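Local coordinates for protein tropomodulin TMD-1 (Caenorhabditis elegans, PDB 1PGV) that probably caps the pointed ends of actin filaments as a whole protein, of which this is the C-terminal domain, blocking their growth and shortening, at residues 108-111 with 112-116; 139-142 with 143-147. All coordinates share one frame; numbering follows the deposited sequence.

Interaction 1. Residues 108-111 with 112-116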
loop_
_atom_site.group_PDB
_atom_site.type_symbol
_atom_site.label_atom_id
_atom_site.label_comp_id
_atom_site.label_asym_id
_atom_site.label_seq_id
_atom_site.Cartn_x
_atom_site.Cartn_y
_atom_site.Cartn_z
ATOM N N ASN A 108 -10.378 4.192 -5.848
ATOM C CA ASN A 108 -11.113 4.809 -4.752
ATOM C C ASN A 108 -11.127 6.326 -4.931
ATOM O O ASN A 108 -11.055 6.813 -6.062
ATOM C CB ASN A 108 -10.495 4.424 -3.403
ATOM C CG ASN A 108 -10.811 2.986 -3.018
ATOM O OD1 ASN A 108 -11.980 2.600 -2.947
ATOM N ND2 ASN A 108 -9.775 2.188 -2.772
ATOM N N PHE A 109 -11.225 7.058 -3.825
ATOM C CA PHE A 109 -11.263 8.520 -3.864
ATOM C C PHE A 109 -10.106 9.139 -3.083
ATOM O O PHE A 109 -10.249 10.205 -2.477
ATOM C CB PHE A 109 -12.596 9.013 -3.290
ATOM C CG PHE A 109 -13.793 8.547 -4.067
ATOM C CD1 PHE A 109 -14.174 9.196 -5.238
ATOM C CD2 PHE A 109 -14.517 7.435 -3.650
ATOM C CE1 PHE A 109 -15.260 8.742 -5.988
ATOM C CE2 PHE A 109 -15.604 6.971 -4.390
ATOM C CZ PHE A 109 -15.976 7.625 -5.561
ATOM N N LEU A 110 -8.957 8.473 -3.105
ATOM C CA LEU A 110 -7.787 8.966 -2.389
ATOM C C LEU A 110 -7.103 10.093 -3.155
ATOM O O LEU A 110 -7.030 10.069 -4.381
ATOM C CB LEU A 110 -6.799 7.819 -2.152
ATOM C CG LEU A 110 -7.386 6.615 -1.415
ATOM C CD1 LEU A 110 -6.274 5.615 -1.118
ATOM C CD2 LEU A 110 -8.044 7.074 -0.115
ATOM N N THR A 111 -6.600 11.083 -2.424
ATOM C CA THR A 111 -5.934 12.223 -3.047
ATOM C C THR A 111 -4.459 11.962 -3.315
ATOM O O THR A 111 -3.831 11.151 -2.636
ATOM C CB THR A 111 -6.019 13.476 -2.158
ATOM O OG1 THR A 111 -5.235 13.274 -0.976
ATOM C CG2 THR A 111 -7.459 13.753 -1.766
ATOM N N PRO A 112 -3.885 12.659 -4.308
ATOM C CA PRO A 112 -2.470 12.493 -4.648
ATOM C C PRO A 112 -1.577 12.722 -3.434
ATOM O O PRO A 112 -0.574 12.032 -3.246
ATOM C CB PRO A 112 -2.252 13.550 -5.728
ATOM C CG PRO A 112 -3.569 13.574 -6.430
ATOM C CD PRO A 112 -4.554 13.550 -5.274
ATOM N N GLU A 113 -1.951 13.696 -2.606
ATOM C CA GLU A 113 -1.177 14.022 -1.416
ATOM C C GLU A 113 -1.141 12.866 -0.425
ATOM O O GLU A 113 -0.100 12.572 0.160
ATOM C CB GLU A 113 -1.759 15.258 -0.719
ATOM C CG GLU A 113 -1.729 16.537 -1.551
ATOM C CD GLU A 113 -2.515 16.421 -2.845
ATOM O OE1 GLU A 113 -3.673 15.954 -2.810
ATOM O OE2 GLU A 113 -1.974 16.808 -3.900
ATOM N N LEU A 114 -2.280 12.215 -0.220
ATOM C CA LEU A 114 -2.315 11.101 0.718
ATOM C C LEU A 114 -1.500 9.936 0.160
ATOM O O LEU A 114 -0.748 9.294 0.893
ATOM C CB LEU A 114 -3.751 10.653 0.986
ATOM C CG LEU A 114 -3.865 9.484 1.973
ATOM C CD1 LEU A 114 -3.105 9.798 3.252
ATOM C CD2 LEU A 114 -5.328 9.210 2.269
ATOM N N LEU A 115 -1.644 9.676 -1.136
ATOM C CA LEU A 115 -0.898 8.592 -1.778
ATOM C C LEU A 115 0.600 8.816 -1.618
ATOM O O LEU A 115 1.354 7.875 -1.379
ATOM C CB LEU A 115 -1.255 8.495 -3.260
ATOM C CG LEU A 115 -2.686 8.031 -3.549
ATOM C CD1 LEU A 115 -2.885 7.884 -5.054
ATOM C CD2 LEU A 115 -2.945 6.697 -2.836
ATOM N N ALA A 116 1.034 10.068 -1.749
ATOM C CA ALA A 116 2.443 10.381 -1.586
ATOM C C ALA A 116 2.876 10.044 -0.162
ATOM O O ALA A 116 3.963 9.512 0.054
ATOM C CB ALA A 116 2.700 11.871 -1.882
#
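Thr111 turns its hydroxyl over the start of helix 112-121, where OG1 accepts from Leu114 N at 3.2 Å with an N-H...O angle of 157°. This is an N-cap. A chi1 of 68° sets OG1 between the backbone N and the carbonyl carbon, the rotation that points it at the first turn of the helix. Asp84 OD2 is also hydrogen-bonded to OG1. The carbonyl of Thr111 starts the regular helical pattern, Leu115 N donating to Thr111 O at 3.0 Å. Glu113, bent at chi2 (60°), folds its carboxylate back alongside the threonine, OE1 resting 3.5 Å from Thr111 CB. Next to the cap, Leu110 splays its two methyls between two helix leucines. Leu110 CD1 meets Leu115 CD2 at 3.9 Å, the side chains crossing at about a right angle, whereas Leu110 CD2 meets Leu114 CD2 at a looser 4.2 Å. Leu110 and Leu114 also touch Asp84 and Ala87, packing this loop-to-helix turn of the leucine-rich-repeat-like fold on helix 84-87. A valine in place of Thr111 would probably leave Leu114 N without its side-chain acceptor and Asp84 without its hydroxyl mate. Polar cap and leucine cluster thus share one turn: the hydroxyl serves an amide at the helix start and a carboxylate of helix 84-87, while the leucine methyls of loop and helix meet by apolar contact alone.

Interaction 2. Residues 139-142 with 143-147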
loop_
_atom_site.group_PDB
_atom_site.type_symbol
_atom_site.label_atom_id
_atom_site.label_comp_id
_atom_site.label_asym_id
_atom_site.label_seq_id
_atom_site.Cartn_x
_atom_site.Cartn_y
_atom_site.Cartn_z
ATOM N N SER A 139 -7.232 11.578 -10.794
ATOM C CA SER A 139 -6.087 10.923 -11.415
ATOM C C SER A 139 -4.796 11.743 -11.486
ATOM O O SER A 139 -3.706 11.201 -11.292
ATOM C CB SER A 139 -6.471 10.438 -12.818
ATOM O OG SER A 139 -6.984 11.496 -13.605
ATOM N N VAL A 140 -4.908 13.040 -11.752
ATOM C CA VAL A 140 -3.728 13.899 -11.866
ATOM C C VAL A 140 -3.005 14.113 -10.541
ATOM O O VAL A 140 -3.520 14.767 -9.635
ATOM C CB VAL A 140 -4.100 15.273 -12.454
ATOM C CG1 VAL A 140 -2.850 16.138 -12.599
ATOM C CG2 VAL A 140 -4.777 15.084 -13.807
ATOM N N LEU A 141 -1.794 13.569 -10.444
ATOM C CA LEU A 141 -0.997 13.683 -9.230
ATOM C C LEU A 141 -0.403 15.074 -9.034
ATOM O O LEU A 141 -0.371 15.592 -7.917
ATOM C CB LEU A 141 0.146 12.666 -9.259
ATOM C CG LEU A 141 -0.242 11.192 -9.376
ATOM C CD1 LEU A 141 1.013 10.352 -9.594
ATOM C CD2 LEU A 141 -0.973 10.756 -8.116
ATOM N N GLY A 142 0.076 15.663 -10.122
ATOM C CA GLY A 142 0.694 16.974 -10.039
ATOM C C GLY A 142 2.189 16.818 -9.861
ATOM O O GLY A 142 2.667 15.786 -9.369
ATOM N N ASN A 143 2.939 17.850 -10.227
ATOM C CA ASN A 143 4.388 17.797 -10.138
ATOM C C ASN A 143 4.974 17.513 -8.759
ATOM O O ASN A 143 5.844 16.653 -8.620
ATOM C CB ASN A 143 4.994 19.095 -10.677
ATOM C CG ASN A 143 6.498 19.016 -10.810
ATOM O OD1 ASN A 143 7.025 18.164 -11.532
ATOM N ND2 ASN A 143 7.204 19.897 -10.110
ATOM N N GLN A 144 4.512 18.223 -7.738
ATOM C CA GLN A 144 5.065 18.015 -6.412
ATOM C C GLN A 144 4.899 16.584 -5.915
ATOM O O GLN A 144 5.830 16.009 -5.342
ATOM C CB GLN A 144 4.449 19.001 -5.424
ATOM C CG GLN A 144 4.786 20.448 -5.754
ATOM C CD GLN A 144 4.509 21.403 -4.608
ATOM O OE1 GLN A 144 4.742 22.604 -4.722
ATOM N NE2 GLN A 144 4.016 20.871 -3.495
ATOM N N VAL A 145 3.729 16.005 -6.149
ATOM C CA VAL A 145 3.477 14.642 -5.712
ATOM C C VAL A 145 4.364 13.655 -6.476
ATOM O O VAL A 145 4.962 12.764 -5.876
ATOM C CB VAL A 145 1.995 14.263 -5.889
ATOM C CG1 VAL A 145 1.817 12.750 -5.731
ATOM C CG2 VAL A 145 1.152 14.992 -4.839
ATOM N N GLU A 146 4.462 13.818 -7.790
ATOM C CA GLU A 146 5.297 12.915 -8.577
ATOM C C GLU A 146 6.764 12.970 -8.156
ATOM O O GLU A 146 7.444 11.940 -8.100
ATOM C CB GLU A 146 5.149 13.225 -10.068
ATOM C CG GLU A 146 3.770 12.869 -10.606
ATOM C CD GLU A 146 3.768 12.642 -12.102
ATOM O OE1 GLU A 146 4.861 12.458 -12.668
ATOM O OE2 GLU A 146 2.678 12.628 -12.706
ATOM N N MET A 147 7.257 14.166 -7.834
ATOM C CA MET A 147 8.645 14.313 -7.409
ATOM C C MET A 147 8.859 13.651 -6.048
ATOM O O MET A 147 9.914 13.071 -5.785
ATOM C CB MET A 147 9.018 15.796 -7.348
ATOM C CG MET A 147 8.762 16.505 -8.664
ATOM S SD MET A 147 9.776 15.883 -10.017
ATOM C CE MET A 147 9.778 17.296 -11.125
HETATM O O HOH W 1 1.312 17.618 -6.834
HETATM O O HOH W 2 -0.185 11.632 -12.630
HETATM O O HOH W 3 0.944 14.578 -12.785
#
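Leu141 packs its CB against Val145 CG1 at 3.9 Å, the two side chains crossing at about a right angle, and Leu141 CD1 reaches Glu146 CG at the same 3.9 Å. Val145 also brings CB to 3.4 Å from Leu141 O; its CG1, anti to the backbone N (chi1 167°), is the methyl turned to the leucine side chain, while CG2 lies by Leu141 O. Pro112 of helix 112-121 touches both Leu141 and Val145, and Ile164 adds to the cover of Leu141. Gly142 holds the N-cap position of helix 143-155, in the loop that leads from strand 130-132 into this helix of the leucine-rich-repeat-like, right-handed beta-alpha array. Its backbone angles (93°/157°) leave no room for a CB beside the carbonyl oxygen of Leu141, and Gly142 O accepts from Glu146 N at 3.1 Å. With no side chain at the cap, water takes up part of the work on the wetter side. One water receives a hydrogen bond from Val145 N and donates to Leu141 O, bridging loop and first turn. Another accepts from Gly142 N and donates to Glu146 OE2 at 2.6 Å. The glutamate chain, extended beyond CG, lays its aliphatic part by Leu141 while its carboxylate reaches past the leucine to accept from the backbone amides of Ala167 and Ser168.

How the interactions relate
Both interactions lead a loop into a helix, following successive strands of the parallel sheet, 102-104 and 130-132, and their centres lie about 10 Å apart. Interaction 1 is the more buried, between helices 84-87 and 143-155; interaction 2 lies farther from the chain's centre and is partly open. A threonine hydroxyl caps the first helix, whereas glycine and bridging waters stand at the second. In both, a leucine just before the N-cap packs on the first turn. The two meet directly at Pro112, whose CB lies 3.5 Å from Leu141 O, and Glu113 OE2 approaches Val145 CG2, joining the two helix starts by packing.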